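PDB 3A9F: cytochrome c from Chlorobaculum tepidum, which carries electrons through its single heme c, probably serving as the mobile donor domain of the P840 photosynthetic reaction centre. Local coordinates for residues Thr15-Pro19 against Thr58-Leu63. Numbering follows the deposited sequence.
Sequences TSDVP and TGQVNL
Asp-17 lays its carboxylate over the first turn of helix 61-70, whose N-cap position belongs to Gln-60, and so illustrates how the amides at a helix start can find an acceptor in a distant part of the chain. Here the N-terminal segment of a cytochrome c domain packs on the turn between helices 48-56 and 61-70. The approach begins at Thr-58, whose OG1 receives Gln-60 NE2 and is also hydrogen-bonded to Lys-54 and Tyr-55 in helix 48-56. Gly-59 then ends that helix in a Schellman motif. Its backbone comes so close to Ser-16 that a CB would collide with the carbonyl oxygen of Thr-15, while its positive phi suits glycine in any case. Gly-59 O takes a hydrogen bond from Asp-17 N at 3.0 Å, the donor standing above the carbonyl plane, and one water donates to both this oxygen and Thr-15 O. Past Gln-60, a second water accepts from Val-61 N and donates to Ser-16 OG, carrying the contact across to the other segment. The side chain of Val-61, about 7 Å from the heme, meets Val-18 CG2 through its CB at 3.9 Å; helix 78-91 touches both buried valines, Ile-86 and His-89 at Val-18 and Leu-88 at Val-61. Asn-62 N reaches Asp-17 OD1 at 2.8 Å in a fairly straight bond (161°). With chi1 at 65°, Asp-17 CG sits between its own N and carbonyl carbon, turning both oxygens toward the helix. Replacing it with an alanine would probably leave the Asn-62 and Leu-63 amides without their carboxylate acceptor. The second oxygen serves the next residue: Leu-63 N meets Asp-17 OD2 at 3.0 Å, on the syn side and 32° out of the carboxylate plane.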
loop_
_atom_site.group_PDB
_atom_site.type_symbol
_atom_site.label_atom_id
_atom_site.label_comp_id
_atom_site.label_asym_id
_atom_site.label_seq_id
_atom_site.Cartn_x
_atom_site.Cartn_y
_atom_site.Cartn_z
ATOM N N THR A 15 7.688 10.710 11.034
ATOM C CA THR A 15 6.326 11.035 10.520
ATOM C C THR A 15 5.986 10.126 9.339
ATOM O O THR A 15 6.853 9.415 8.816
ATOM C CB THR A 15 6.200 12.521 10.100
ATOM O OG1 THR A 15 7.119 12.807 9.034
ATOM C CG2 THR A 15 6.486 13.443 11.283
ATOM N N SER A 16 4.729 10.149 8.914
ATOM C CA SER A 16 4.296 9.275 7.826
ATOM C C SER A 16 4.693 9.820 6.456
ATOM O O SER A 16 4.493 10.998 6.156
ATOM C CB SER A 16 2.783 9.060 7.878
ATOM O OG SER A 16 2.350 8.263 6.779
ATOM N N ASP A 17 5.199 8.938 5.595
ATOM C CA ASP A 17 5.465 9.321 4.214
ATOM C C ASP A 17 4.211 9.234 3.338
ATOM O O ASP A 17 4.297 9.446 2.136
ATOM C CB ASP A 17 6.651 8.533 3.601
ATOM C CG ASP A 17 6.389 7.033 3.456
ATOM O OD1 ASP A 17 5.269 6.564 3.744
ATOM O OD2 ASP A 17 7.336 6.315 3.031
ATOM N N VAL A 18 3.067 8.925 3.955
ATOM C CA VAL A 18 1.756 8.934 3.279
ATOM C C VAL A 18 0.874 9.951 4.010
ATOM O O VAL A 18 0.547 9.756 5.182
ATOM C CB VAL A 18 1.079 7.537 3.310
ATOM C CG1 VAL A 18 -0.308 7.592 2.684
ATOM C CG2 VAL A 18 1.945 6.512 2.593
ATOM N N PRO A 19 0.484 11.037 3.327
ATOM C CA PRO A 19 -0.354 12.049 3.973
ATOM C C PRO A 19 -1.799 11.584 4.169
ATOM O O PRO A 19 -2.222 10.572 3.621
ATOM C CB PRO A 19 -0.326 13.232 2.994
ATOM C CG PRO A 19 0.494 12.863 1.889
ATOM C CD PRO A 19 0.942 11.456 1.993
ATOM N N THR A 58 6.925 2.525 11.211
ATOM C CA THR A 58 8.022 3.462 11.002
ATOM C C THR A 58 7.674 4.603 10.042
ATOM O O THR A 58 8.541 5.407 9.704
ATOM C CB THR A 58 9.281 2.746 10.479
ATOM O OG1 THR A 58 9.021 2.241 9.165
ATOM C CG2 THR A 58 9.682 1.584 11.401
ATOM N N GLY A 59 6.424 4.645 9.578
ATOM C CA GLY A 59 5.963 5.686 8.655
ATOM C C GLY A 59 6.596 5.618 7.275
ATOM O O GLY A 59 6.814 6.648 6.615
ATOM N N GLN A 60 6.878 4.397 6.829
ATOM C CA GLN A 60 7.535 4.176 5.547
ATOM C C GLN A 60 6.685 3.308 4.605
ATOM O O GLN A 60 7.207 2.498 3.829
ATOM C CB GLN A 60 8.929 3.579 5.767
ATOM C CG GLN A 60 9.883 4.560 6.460
ATOM C CD GLN A 60 11.262 3.981 6.656
ATOM O OE1 GLN A 60 12.199 4.343 5.946
ATOM N NE2 GLN A 60 11.397 3.073 7.617
ATOM N N VAL A 61 5.366 3.504 4.647
ATOM C CA VAL A 61 4.456 2.778 3.754
ATOM C C VAL A 61 4.730 3.116 2.283
ATOM O O VAL A 61 4.798 2.216 1.439
ATOM C CB VAL A 61 2.985 3.073 4.131
ATOM C CG1 VAL A 61 2.040 2.517 3.071
ATOM C CG2 VAL A 61 2.660 2.523 5.535
ATOM N N ASN A 62 4.882 4.397 1.957
ATOM C CA ASN A 62 5.133 4.758 0.567
ATOM C C ASN A 62 6.446 4.174 0.061
ATOM O O ASN A 62 6.530 3.731 -1.078
ATOM C CB ASN A 62 5.115 6.273 0.362
ATOM C CG ASN A 62 5.117 6.638 -1.094
ATOM O OD1 ASN A 62 4.210 6.253 -1.841
ATOM N ND2 ASN A 62 6.142 7.360 -1.527
ATOM N N LEU A 63 7.462 4.153 0.926
ATOM C CA LEU A 63 8.738 3.544 0.581
ATOM C C LEU A 63 8.554 2.138 0.020
ATOM O O LEU A 63 9.051 1.820 -1.068
ATOM C CB LEU A 63 9.667 3.514 1.804
ATOM C CG LEU A 63 11.059 2.919 1.583
ATOM C CD1 LEU A 63 11.912 3.868 0.751
ATOM C CD2 LEU A 63 11.739 2.633 2.917
HETATM O O HOH W 1 8.854 8.579 7.050
HETATM O O HOH W 2 3.758 5.783 6.023
HETATM O O HOH W 3 8.470 7.863 0.294
#